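Local coordinates for protein putative transcription regulator (PDB 3K69) that is a putative transcriptional regulator of a helix-turn-helix family, probably winged, and so probably binds DNA as a dimer to control gene expression, at residues 15-19 and 140-144; 18-22 and 70-74; 83-89 and 130-134. All blocks are in the same frame, centred on the assembly; numbering follows the deposited sequence.

Interactions 1 and 2 are both buried and use the same helix, 9-22. They share I18 and L19. Interaction 1 brings helix 140-148 onto it, and interaction 2 brings the loop after strand 67-69. The two touch through M140 and Q144 against L74, and through Q144 with D22. Both rely on apolar packing, with a single water bridging the backbones in interaction 2. Interaction 3 is different. It lies about 16 Å from interaction 1 and 21 Å from interaction 2, centre to centre. It is only partly buried and ties the end of helix 79-86 to the long helix 111-136. Its chemistry is polar and aromatic, centred on R132. All three reach the second subunit, interaction 2 through L19.

Interaction 1. Residues 15-19 and 140-144; sequences VHSIL and MADLQ
Two helical segments, 15-19 and 140-144, cross almost at right angles. The signed crossing angle is -83°. Their axes come within 11.4 Å. The CA atoms of V15 and M140 are 7.9 Å apart, and those of L19 and Q144 are 7.6 Å apart. Each segment is one helical turn, closed by L19 N to V15 O at 3.0 Å and Q144 N to M140 O at 2.9 Å. The contact buries 290 Å² and is wholly van der Waals packing.

M140, a selenomethionine in the crystal, comes first and contributes most. With chi1, chi2 and chi3 all m, its side chain curls so that CE fits between V15, I18 and L19. M140 CE lies 3.7 Å from L19 CG and 3.9 Å from I18 CG2. M140 CE is also 3.7 Å from V15 O. L143 follows one turn on, with chi1 t. L143 CD2 meets V15 CG1 at 3.7 Å and L19 CD1 at 3.9 Å. Q144 closes the contact with an extended t, t side chain; Q144 NE2 is 4.0 Å from L19 CD2. Its amide hydrogen-bonds to D22, one turn further along helix 9-22.

The crossing packs helix 140-148, which follows the long helix 111-136, on the first helix, 9-22, of the probable winged helix-turn-helix domain. Helix 79-86 also packs here, with L79 on M140 and L143, and L82 on V15 and I18. L74 touches I18 and M140, and M77 touches I18. The second subunit packs I116 on V15 and L19, and T119 on L143, so this core continues into the dimer interface.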
ATOM      1  N   VAL A  15      17.598   0.991  -0.476  1.00 16.49           N
ATOM      2  CA  VAL A  15      17.924   1.798  -1.614  1.00 16.74           C
ATOM      3  C   VAL A  15      19.041   2.778  -1.325  1.00 15.44           C
ATOM      4  O   VAL A  15      20.042   2.822  -2.047  1.00 17.15           O
ATOM      5  CB  VAL A  15      16.673   2.560  -2.152  1.00 18.07           C
ATOM      6  CG1 VAL A  15      17.063   3.534  -3.204  1.00 20.05           C
ATOM      7  CG2 VAL A  15      15.584   1.582  -2.709  1.00 11.78           C
ATOM      8  N   HIS A  16      18.865   3.561  -0.275  1.00 15.87           N
ATOM      9  CA  HIS A  16      19.840   4.574   0.111  1.00 17.62           C
ATOM     10  C   HIS A  16      21.224   3.930   0.441  1.00 17.34           C
ATOM     11  O   HIS A  16      22.286   4.432   0.014  1.00 15.18           O
ATOM     12  CB  HIS A  16      19.277   5.376   1.280  1.00 19.11           C
ATOM     13  CG  HIS A  16      19.965   6.666   1.522  1.00 24.84           C
ATOM     14  ND1 HIS A  16      19.325   7.756   2.079  1.00 26.87           N
ATOM     15  CD2 HIS A  16      21.246   7.052   1.287  1.00 34.68           C
ATOM     16  CE1 HIS A  16      20.190   8.753   2.183  1.00 32.66           C
ATOM     17  NE2 HIS A  16      21.359   8.354   1.699  1.00 29.96           N
ATOM     18  N   SER A  17      21.213   2.789   1.143  1.00 18.81           N
ATOM     19  CA  SER A  17      22.454   2.116   1.499  1.00 16.98           C
ATOM     20  C   SER A  17      23.195   1.584   0.264  1.00 17.10           C
ATOM     21  O   SER A  17      24.419   1.766   0.127  1.00 14.87           O
ATOM     22  CB  SER A  17      22.189   0.988   2.521  1.00 18.45           C
ATOM     23  OG  SER A  17      21.725   1.512   3.759  1.00 19.59           O
ATOM     24  N   ILE A  18      22.464   0.928  -0.637  1.00 16.90           N
ATOM     25  CA  ILE A  18      23.051   0.490  -1.912  1.00 16.46           C
ATOM     26  C   ILE A  18      23.633   1.664  -2.702  1.00 17.79           C
ATOM     27  O   ILE A  18      24.733   1.565  -3.234  1.00 17.09           O
ATOM     28  CB  ILE A  18      22.057  -0.312  -2.773  1.00 15.54           C
ATOM     29  CG1 ILE A  18      21.645  -1.585  -2.005  1.00 19.23           C
ATOM     30  CG2 ILE A  18      22.714  -0.668  -4.124  1.00 17.44           C
ATOM     31  CD1 ILE A  18      20.381  -2.299  -2.535  1.00 16.83           C
ATOM     32  N   LEU A  19      22.905   2.767  -2.793  1.00 16.81           N
ATOM     33  CA  LEU A  19      23.438   3.925  -3.511  1.00 17.67           C
ATOM     34  C   LEU A  19      24.710   4.469  -2.838  1.00 15.16           C
ATOM     35  O   LEU A  19      25.674   4.829  -3.507  1.00 14.59           O
ATOM     36  CB  LEU A  19      22.393   5.017  -3.667  1.00 17.35           C
ATOM     37  CG  LEU A  19      21.191   4.705  -4.555  1.00 17.34           C
ATOM     38  CD1 LEU A  19      20.102   5.702  -4.202  1.00 13.93           C
ATOM     39  CD2 LEU A  19      21.553   4.737  -6.001  1.00 18.17           C
HETATM   40  N   MSE A 140      17.777  -1.039  -9.972  1.00 21.07           N
HETATM   41  CA  MSE A 140      18.480   0.001  -9.246  1.00 20.71           C
HETATM   42  C   MSE A 140      19.204   0.972 -10.178  1.00 17.89           C
HETATM   43  O   MSE A 140      19.422   2.111  -9.775  1.00 15.81           O
HETATM   44  CB  MSE A 140      19.492  -0.615  -8.247  1.00 19.55           C
HETATM   45  CG  MSE A 140      18.887  -1.111  -6.932  1.00 24.98           C
HETATM   46 SE   MSE A 140      18.060   0.313  -5.844  0.75 22.89          SE
HETATM   47  CE  MSE A 140      19.711   1.424  -5.495  1.00 19.19           C
ATOM     48  N   ALA A 141      19.592   0.535 -11.395  1.00 16.31           N
ATOM     49  CA  ALA A 141      20.195   1.433 -12.366  1.00 17.36           C
ATOM     50  C   ALA A 141      19.161   2.455 -12.855  1.00 16.84           C
ATOM     51  O   ALA A 141      19.491   3.586 -13.086  1.00 18.80           O
ATOM     52  CB  ALA A 141      20.795   0.631 -13.577  1.00 17.06           C
ATOM     53  N   ASP A 142      17.910   2.033 -13.042  1.00 19.36           N
ATOM     54  CA  ASP A 142      16.808   2.971 -13.349  1.00 18.75           C
ATOM     55  C   ASP A 142      16.634   3.958 -12.203  1.00 18.88           C
ATOM     56  O   ASP A 142      16.383   5.130 -12.425  1.00 16.13           O
ATOM     57  CB  ASP A 142      15.496   2.220 -13.573  1.00 20.10           C
ATOM     58  CG  ASP A 142      15.556   1.268 -14.765  1.00 20.93           C
ATOM     59  OD1 ASP A 142      15.884   1.738 -15.857  1.00 23.34           O
ATOM     60  OD2 ASP A 142      15.283   0.055 -14.620  1.00 20.45           O
ATOM     61  N   LEU A 143      16.753   3.486 -10.959  1.00 20.74           N
ATOM     62  CA  LEU A 143      16.537   4.366  -9.823  1.00 18.76           C
ATOM     63  C   LEU A 143      17.656   5.384  -9.743  1.00 17.84           C
ATOM     64  O   LEU A 143      17.412   6.557  -9.538  1.00 17.76           O
ATOM     65  CB  LEU A 143      16.359   3.600  -8.505  1.00 16.20           C
ATOM     66  CG  LEU A 143      15.872   4.404  -7.273  1.00 21.99           C
ATOM     67  CD1 LEU A 143      15.067   3.509  -6.335  1.00 19.37           C
ATOM     68  CD2 LEU A 143      17.022   5.087  -6.523  1.00 16.76           C
ATOM     69  N   GLN A 144      18.875   4.936  -9.929  1.00 19.90           N
ATOM     70  CA  GLN A 144      20.012   5.847 -10.014  1.00 19.49           C
ATOM     71  C   GLN A 144      19.914   6.845 -11.155  1.00 18.88           C
ATOM     72  O   GLN A 144      20.277   8.024 -10.980  1.00 19.06           O
ATOM     73  CB  GLN A 144      21.298   5.067 -10.124  1.00 19.76           C
ATOM     74  CG  GLN A 144      22.522   5.979 -10.134  1.00 28.27           C
ATOM     75  CD  GLN A 144      23.770   5.179  -9.920  1.00 28.61           C
ATOM     76  OE1 GLN A 144      24.133   4.408 -10.781  1.00 30.90           O
ATOM     77  NE2 GLN A 144      24.403   5.325  -8.767  1.00 28.68           N
TER

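Interaction 2. Residues 18-22 and 70-74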
ATOM      1  N   ILE A  18      22.464   0.928  -0.637  1.00 16.90           N
ATOM      2  CA  ILE A  18      23.051   0.490  -1.912  1.00 16.46           C
ATOM      3  C   ILE A  18      23.633   1.664  -2.702  1.00 17.79           C
ATOM      4  O   ILE A  18      24.733   1.565  -3.234  1.00 17.09           O
ATOM      5  CB  ILE A  18      22.057  -0.312  -2.773  1.00 15.54           C
ATOM      6  CG1 ILE A  18      21.645  -1.585  -2.005  1.00 19.23           C
ATOM      7  CG2 ILE A  18      22.714  -0.668  -4.124  1.00 17.44           C
ATOM      8  CD1 ILE A  18      20.381  -2.299  -2.535  1.00 16.83           C
ATOM      9  N   LEU A  19      22.905   2.767  -2.793  1.00 16.81           N
ATOM     10  CA  LEU A  19      23.438   3.925  -3.511  1.00 17.67           C
ATOM     11  C   LEU A  19      24.710   4.469  -2.838  1.00 15.16           C
ATOM     12  O   LEU A  19      25.674   4.829  -3.507  1.00 14.59           O
ATOM     13  CB  LEU A  19      22.393   5.017  -3.667  1.00 17.35           C
ATOM     14  CG  LEU A  19      21.191   4.705  -4.555  1.00 17.34           C
ATOM     15  CD1 LEU A  19      20.102   5.702  -4.202  1.00 13.93           C
ATOM     16  CD2 LEU A  19      21.553   4.737  -6.001  1.00 18.17           C
ATOM     17  N   TYR A  20      24.731   4.478  -1.517  1.00 19.11           N
ATOM     18  CA  TYR A  20      25.873   4.989  -0.790  1.00 16.42           C
ATOM     19  C   TYR A  20      27.090   4.104  -1.043  1.00 19.91           C
ATOM     20  O   TYR A  20      28.188   4.606  -1.381  1.00 18.86           O
ATOM     21  CB  TYR A  20      25.594   5.088   0.701  1.00 17.69           C
ATOM     22  CG  TYR A  20      26.708   5.777   1.455  1.00 17.12           C
ATOM     23  CD1 TYR A  20      26.697   7.170   1.613  1.00 21.57           C
ATOM     24  CD2 TYR A  20      27.792   5.058   1.976  1.00 19.15           C
ATOM     25  CE1 TYR A  20      27.721   7.840   2.301  1.00 20.41           C
ATOM     26  CE2 TYR A  20      28.843   5.729   2.667  1.00 17.33           C
ATOM     27  CZ  TYR A  20      28.782   7.115   2.837  1.00 13.74           C
ATOM     28  OH  TYR A  20      29.792   7.804   3.491  1.00 14.97           O
ATOM     29  N   LEU A  21      26.881   2.792  -0.926  1.00 17.97           N
ATOM     30  CA  LEU A  21      27.954   1.832  -1.183  1.00 19.01           C
ATOM     31  C   LEU A  21      28.470   1.874  -2.651  1.00 19.07           C
ATOM     32  O   LEU A  21      29.659   1.709  -2.890  1.00 15.29           O
ATOM     33  CB  LEU A  21      27.536   0.428  -0.751  1.00 17.20           C
ATOM     34  CG  LEU A  21      27.292   0.272   0.769  1.00 17.55           C
ATOM     35  CD1 LEU A  21      26.670  -1.041   1.123  1.00 17.96           C
ATOM     36  CD2 LEU A  21      28.542   0.536   1.624  1.00 16.67           C
ATOM     37  N   ASP A  22      27.577   2.123  -3.602  1.00 17.71           N
ATOM     38  CA  ASP A  22      27.937   2.292  -5.014  1.00 19.45           C
ATOM     39  C   ASP A  22      28.871   3.506  -5.180  1.00 18.71           C
ATOM     40  O   ASP A  22      29.669   3.506  -6.088  1.00 20.25           O
ATOM     41  CB  ASP A  22      26.664   2.490  -5.865  1.00 19.72           C
ATOM     42  CG  ASP A  22      26.955   2.751  -7.334  1.00 23.50           C
ATOM     43  OD1 ASP A  22      27.346   1.787  -8.029  1.00 19.71           O
ATOM     44  OD2 ASP A  22      26.775   3.901  -7.789  1.00 22.56           O
ATOM     45  N   LEU A  70      29.976  -3.017  -1.722  1.00 19.98           N
ATOM     46  CA  LEU A  70      29.211  -3.383  -2.890  1.00 18.45           C
ATOM     47  C   LEU A  70      30.208  -3.690  -3.982  1.00 21.06           C
ATOM     48  O   LEU A  70      31.043  -2.856  -4.302  1.00 21.60           O
ATOM     49  CB  LEU A  70      28.316  -2.220  -3.325  1.00 19.92           C
ATOM     50  CG  LEU A  70      27.368  -2.485  -4.460  1.00 17.81           C
ATOM     51  CD1 LEU A  70      26.308  -3.531  -4.096  1.00 23.11           C
ATOM     52  CD2 LEU A  70      26.696  -1.147  -5.030  1.00 17.75           C
ATOM     53  N   ASP A  71      30.076  -4.865  -4.587  1.00 21.42           N
ATOM     54  CA  ASP A  71      30.871  -5.223  -5.738  1.00 23.22           C
ATOM     55  C   ASP A  71      30.029  -5.807  -6.862  1.00 23.96           C
ATOM     56  O   ASP A  71      30.577  -6.406  -7.775  1.00 26.66           O
ATOM     57  CB  ASP A  71      32.046  -6.166  -5.367  1.00 25.16           C
ATOM     58  CG  ASP A  71      31.595  -7.503  -4.763  1.00 32.54           C
ATOM     59  OD1 ASP A  71      30.413  -7.881  -4.896  1.00 29.93           O
ATOM     60  OD2 ASP A  71      32.429  -8.198  -4.137  1.00 38.13           O
ATOM     61  N   LEU A  72      28.718  -5.607  -6.823  1.00 22.35           N
ATOM     62  CA  LEU A  72      27.831  -6.038  -7.902  1.00 22.88           C
ATOM     63  C   LEU A  72      27.216  -4.797  -8.583  1.00 21.71           C
ATOM     64  O   LEU A  72      27.353  -3.665  -8.084  1.00 20.38           O
ATOM     65  CB  LEU A  72      26.768  -7.005  -7.372  1.00 21.02           C
ATOM     66  CG  LEU A  72      27.311  -8.312  -6.745  1.00 25.10           C
ATOM     67  CD1 LEU A  72      26.202  -8.967  -5.932  1.00 23.13           C
ATOM     68  CD2 LEU A  72      27.829  -9.293  -7.804  1.00 20.91           C
ATOM     69  N   ALA A  73      26.572  -5.024  -9.734  1.00 20.02           N
ATOM     70  CA  ALA A  73      26.032  -3.954 -10.565  1.00 17.24           C
ATOM     71  C   ALA A  73      24.609  -3.644 -10.165  1.00 18.06           C
ATOM     72  O   ALA A  73      23.789  -4.567 -10.032  1.00 13.00           O
ATOM     73  CB  ALA A  73      26.047  -4.373 -12.046  1.00 14.86           C
ATOM     74  N   LEU A  74      24.288  -2.356 -10.049  1.00 18.33           N
ATOM     75  CA  LEU A  74      22.909  -1.876  -9.864  1.00 18.80           C
ATOM     76  C   LEU A  74      21.969  -2.372 -10.967  1.00 21.04           C
ATOM     77  O   LEU A  74      20.802  -2.635 -10.713  1.00 18.47           O
ATOM     78  CB  LEU A  74      22.854  -0.347  -9.850  1.00 19.69           C
ATOM     79  CG  LEU A  74      23.623   0.482  -8.801  1.00 30.81           C
ATOM     80  CD1 LEU A  74      22.949   1.867  -8.581  1.00 25.65           C
ATOM     81  CD2 LEU A  74      23.804  -0.215  -7.484  1.00 16.13           C
TER
HETATM   82  O   HOH W   1      31.182  -0.175  -1.267  1.00 19.36           O
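I18 opens the first segment with its side chain sideways to the loop. I18 CG2 rests 3.6 Å from L74 CD2 and 4.1 Å from L70 CD2, so it touches both leucines that the loop turns inward. L19 points away at CB, yet L19 CD2 still reaches L74 CD1 at 4.1 Å. On its other sides L19 meets M140 and I116 of the second subunit.

L21 faces the loop directly. Its CA is 5.6 Å from the CA of L70, and L21 CB lies 3.8 Å from L70 CB. The backbones here are close enough for one water to join them: it accepts from L70 N at 3.1 Å and sits 2.9 Å from L21 O. The loop runs on from strand 67-69, which pairs antiparallel with 59-61. Two such strands after three helices are consistent with the wing of a winged helix-turn-helix domain. The contact joins the chain leaving the probable wing to the first helix, 9-22, ahead of helix 79-86.

D22 ends the segment. Its apolar part takes part in the packing, with D22 CA and D22 CB each 3.7 Å from L70 CD2. D22 OD1 lies 4.0 Å from L74 CG, but its polar partners are elsewhere: OD1 forms a salt bridge with R25, and OD2 accepts a hydrogen bond from Q144. R25 also donates to L72 O, giving the loop a second tie to this corner.

Interaction 3. Residues 83-89 and 130-134. With DMS (dimethyl sulfoxide), chain C.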
ATOM      1  N   TYR A  83      12.142  -4.577  -3.306  1.00 17.56           N
ATOM      2  CA  TYR A  83      10.905  -4.169  -2.608  1.00 18.67           C
ATOM      3  C   TYR A  83      10.300  -5.382  -1.866  1.00 19.59           C
ATOM      4  O   TYR A  83       9.934  -5.283  -0.701  1.00 17.81           O
ATOM      5  CB  TYR A  83       9.863  -3.544  -3.588  1.00 21.64           C
ATOM      6  CG  TYR A  83       8.695  -2.925  -2.854  1.00 18.12           C
ATOM      7  CD1 TYR A  83       7.609  -3.710  -2.433  1.00 18.49           C
ATOM      8  CD2 TYR A  83       8.710  -1.579  -2.507  1.00 18.27           C
ATOM      9  CE1 TYR A  83       6.575  -3.160  -1.692  1.00 27.05           C
ATOM     10  CE2 TYR A  83       7.651  -1.000  -1.753  1.00 26.47           C
ATOM     11  CZ  TYR A  83       6.597  -1.807  -1.342  1.00 27.66           C
ATOM     12  OH  TYR A  83       5.543  -1.275  -0.610  1.00 28.76           O
ATOM     13  N   ASP A  84      10.204  -6.509  -2.571  1.00 18.64           N
ATOM     14  CA  ASP A  84       9.594  -7.699  -2.034  1.00 17.90           C
ATOM     15  C   ASP A  84      10.405  -8.243  -0.864  1.00 20.62           C
ATOM     16  O   ASP A  84       9.828  -8.723   0.128  1.00 18.81           O
ATOM     17  CB  ASP A  84       9.380  -8.772  -3.112  1.00 19.79           C
ATOM     18  CG  ASP A  84       8.405  -8.350  -4.221  1.00 28.84           C
ATOM     19  OD1 ASP A  84       7.605  -7.370  -4.086  1.00 23.68           O
ATOM     20  OD2 ASP A  84       8.475  -9.015  -5.279  1.00 22.84           O
ATOM     21  N   LEU A  85      11.736  -8.137  -0.945  1.00 19.98           N
ATOM     22  CA  LEU A  85      12.592  -8.556   0.162  1.00 19.02           C
ATOM     23  C   LEU A  85      12.444  -7.658   1.382  1.00 17.89           C
ATOM     24  O   LEU A  85      12.297  -8.141   2.493  1.00 19.52           O
ATOM     25  CB  LEU A  85      14.064  -8.646  -0.284  1.00 21.64           C
ATOM     26  CG  LEU A  85      15.135  -9.086   0.735  1.00 20.48           C
ATOM     27  CD1 LEU A  85      14.896 -10.533   1.248  1.00 24.20           C
ATOM     28  CD2 LEU A  85      16.529  -8.884   0.096  1.00 21.08           C
ATOM     29  N   THR A  86      12.474  -6.359   1.190  1.00 20.17           N
ATOM     30  CA  THR A  86      12.470  -5.430   2.302  1.00 20.41           C
ATOM     31  C   THR A  86      11.077  -5.200   2.879  1.00 22.72           C
ATOM     32  O   THR A  86      10.961  -4.845   4.035  1.00 21.61           O
ATOM     33  CB  THR A  86      13.121  -4.083   1.901  1.00 20.54           C
ATOM     34  OG1 THR A  86      12.379  -3.473   0.851  1.00 19.51           O
ATOM     35  CG2 THR A  86      14.585  -4.295   1.454  1.00 22.21           C
ATOM     36  N   ILE A  87      10.033  -5.373   2.063  1.00 22.90           N
ATOM     37  CA  ILE A  87       8.644  -5.190   2.507  1.00 23.04           C
ATOM     38  C   ILE A  87       7.881  -6.452   2.091  1.00 23.26           C
ATOM     39  O   ILE A  87       7.203  -6.444   1.098  1.00 22.54           O
ATOM     40  CB  ILE A  87       8.011  -3.871   1.949  1.00 21.63           C
ATOM     41  CG1 ILE A  87       8.844  -2.662   2.385  1.00 25.64           C
ATOM     42  CG2 ILE A  87       6.556  -3.668   2.469  1.00 21.18           C
ATOM     43  CD1 ILE A  87       8.346  -1.381   1.879  1.00 20.67           C
ATOM     44  N   PRO A  88       8.027  -7.558   2.843  1.00 21.58           N
ATOM     45  CA  PRO A  88       7.491  -8.843   2.328  1.00 23.88           C
ATOM     46  C   PRO A  88       5.954  -8.847   2.139  1.00 25.78           C
ATOM     47  O   PRO A  88       5.259  -8.128   2.832  1.00 23.83           O
ATOM     48  CB  PRO A  88       7.934  -9.878   3.386  1.00 25.50           C
ATOM     49  CG  PRO A  88       8.949  -9.189   4.237  1.00 23.72           C
ATOM     50  CD  PRO A  88       8.696  -7.711   4.142  1.00 22.98           C
ATOM     51  N   PRO A  89       5.437  -9.593   1.155  1.00 28.46           N
ATOM     52  CA  PRO A  89       3.976  -9.608   0.950  1.00 29.94           C
ATOM     53  C   PRO A  89       3.161 -10.020   2.206  1.00 30.49           C
ATOM     54  O   PRO A  89       3.532 -10.958   2.894  1.00 29.07           O
ATOM     55  CB  PRO A  89       3.782 -10.634  -0.188  1.00 31.09           C
ATOM     56  CG  PRO A  89       5.089 -10.664  -0.913  1.00 33.13           C
ATOM     57  CD  PRO A  89       6.154 -10.376   0.134  1.00 31.11           C
ATOM     58  N   GLN A 130      -0.626  -6.163  -8.345  1.00 18.55           N
ATOM     59  CA  GLN A 130      -0.554  -5.111  -9.369  1.00 19.57           C
ATOM     60  C   GLN A 130       0.398  -3.989  -8.909  1.00 19.29           C
ATOM     61  O   GLN A 130       1.211  -3.490  -9.682  1.00 20.53           O
ATOM     62  CB  GLN A 130      -1.953  -4.598  -9.709  1.00 19.03           C
ATOM     63  CG  GLN A 130      -1.956  -3.359 -10.620  1.00 25.24           C
ATOM     64  CD  GLN A 130      -3.189  -3.243 -11.512  1.00 27.76           C
ATOM     65  OE1 GLN A 130      -3.696  -4.263 -12.008  1.00 40.81           O
ATOM     66  NE2 GLN A 130      -3.670  -1.987 -11.741  1.00 29.68           N
ATOM     67  N   TYR A 131       0.360  -3.668  -7.627  1.00 18.30           N
ATOM     68  CA  TYR A 131       1.290  -2.700  -7.035  1.00 19.35           C
ATOM     69  C   TYR A 131       2.723  -3.155  -7.168  1.00 18.99           C
ATOM     70  O   TYR A 131       3.603  -2.393  -7.624  1.00 18.13           O
ATOM     71  CB  TYR A 131       0.931  -2.451  -5.561  1.00 19.71           C
ATOM     72  CG  TYR A 131       1.833  -1.492  -4.823  1.00 18.70           C
ATOM     73  CD1 TYR A 131       1.818  -0.163  -5.118  1.00 19.12           C
ATOM     74  CD2 TYR A 131       2.675  -1.926  -3.798  1.00 16.11           C
ATOM     75  CE1 TYR A 131       2.632   0.740  -4.438  1.00 19.03           C
ATOM     76  CE2 TYR A 131       3.496  -1.053  -3.136  1.00 20.64           C
ATOM     77  CZ  TYR A 131       3.483   0.288  -3.467  1.00 22.43           C
ATOM     78  OH  TYR A 131       4.288   1.212  -2.845  1.00 24.22           O
ATOM     79  N   ARG A 132       2.976  -4.400  -6.764  1.00 20.59           N
ATOM     80  CA  ARG A 132       4.329  -4.929  -6.730  1.00 17.92           C
ATOM     81  C   ARG A 132       4.887  -5.123  -8.135  1.00 19.83           C
ATOM     82  O   ARG A 132       6.073  -4.868  -8.348  1.00 19.79           O
ATOM     83  CB  ARG A 132       4.391  -6.196  -5.886  1.00 21.26           C
ATOM     84  CG  ARG A 132       4.248  -5.933  -4.404  1.00 18.67           C
ATOM     85  CD  ARG A 132       4.116  -7.207  -3.576  1.00 19.92           C
ATOM     86  NE  ARG A 132       3.924  -6.820  -2.177  1.00 23.81           N
ATOM     87  CZ  ARG A 132       4.902  -6.668  -1.288  1.00 25.55           C
ATOM     88  NH1 ARG A 132       6.171  -6.913  -1.606  1.00 23.34           N
ATOM     89  NH2 ARG A 132       4.595  -6.283  -0.057  1.00 24.80           N
ATOM     90  N   ALA A 133       4.019  -5.469  -9.095  1.00 16.96           N
ATOM     91  CA  ALA A 133       4.375  -5.547 -10.543  1.00 18.77           C
ATOM     92  C   ALA A 133       5.020  -4.254 -11.037  1.00 19.23           C
ATOM     93  O   ALA A 133       5.904  -4.279 -11.893  1.00 21.08           O
ATOM     94  CB  ALA A 133       3.108  -5.904 -11.444  1.00 16.05           C
ATOM     95  N   TYR A 134       4.579  -3.120 -10.509  1.00 18.66           N
ATOM     96  CA  TYR A 134       5.150  -1.834 -10.921  1.00 19.08           C
ATOM     97  C   TYR A 134       6.688  -1.804 -10.728  1.00 19.07           C
ATOM     98  O   TYR A 134       7.439  -1.476 -11.662  1.00 20.64           O
ATOM     99  CB  TYR A 134       4.491  -0.648 -10.194  1.00 19.53           C
ATOM    100  CG  TYR A 134       5.223   0.644 -10.447  1.00 15.39           C
ATOM    101  CD1 TYR A 134       5.089   1.305 -11.677  1.00 18.07           C
ATOM    102  CD2 TYR A 134       6.130   1.137  -9.529  1.00 19.54           C
ATOM    103  CE1 TYR A 134       5.794   2.433 -11.942  1.00 18.48           C
ATOM    104  CE2 TYR A 134       6.816   2.295  -9.783  1.00 19.96           C
ATOM    105  CZ  TYR A 134       6.645   2.935 -11.000  1.00 21.07           C
ATOM    106  OH  TYR A 134       7.352   4.072 -11.278  1.00 19.89           O
TER
HETATM  107  S   DMS C 163       6.284   2.227   0.066  1.00 34.77           S
HETATM  108  O   DMS C 163       5.191   0.856   0.421  1.00 38.93           O
HETATM  109  C1  DMS C 163       5.431   3.812   0.006  1.00 27.93           C
HETATM  110  C2  DMS C 163       7.321   2.525   1.537  1.00 32.54           C
HETATM  111  O   HOH W   2       7.771  -5.348  -5.828  1.00 25.13           O
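The guanidinium of R132 is held on both faces and along its edge. Y83 CE1 lies over one face and P89 CA over the opposite one, with P89 CA 3.5 Å from R132 NH2. In the plane of the group, R132 NH1 forms a salt bridge with D84 OD1 at 2.9 Å. The carbonyl I87 O accepts from both R132 NH1 and R132 NH2, each at 2.9 Å. I87 is the first residue to leave helical backbone angles after helix 79-86, which lets its carbonyl turn to the arginine. The last turn itself closes with I87 N to Y83 O at 2.8 Å. P88 and P89 then lead the chain past the guanidinium.

R132 NE is paired with D128, and D84 OD2 accepts from H136. D128 and H136 both lie on helix 111-136. A water lies between D84 OD1, at 2.7 Å, and R132 O, at 3.1 Å. The long helix packs on its counterpart in the second subunit, where Q130 O meets Q130 NE2 of the other chain. This is consistent with the dimerisation helix of this regulator family, and R132 joins it to the end of helix 79-86.

Beside the arginine, Y131 turns an edge to the face of Y83 in an offset edge-to-face pair. The centroids are 5.7 Å apart and the planes lie at 79°. Y83 OH also donates a very short bond, 2.4 Å, to the O of a dimethyl sulfoxide, probably from the crystallisation liquor. Y131 OH is 3.4 Å from the DMS O; it hydrogen-bonds with Y135 OH.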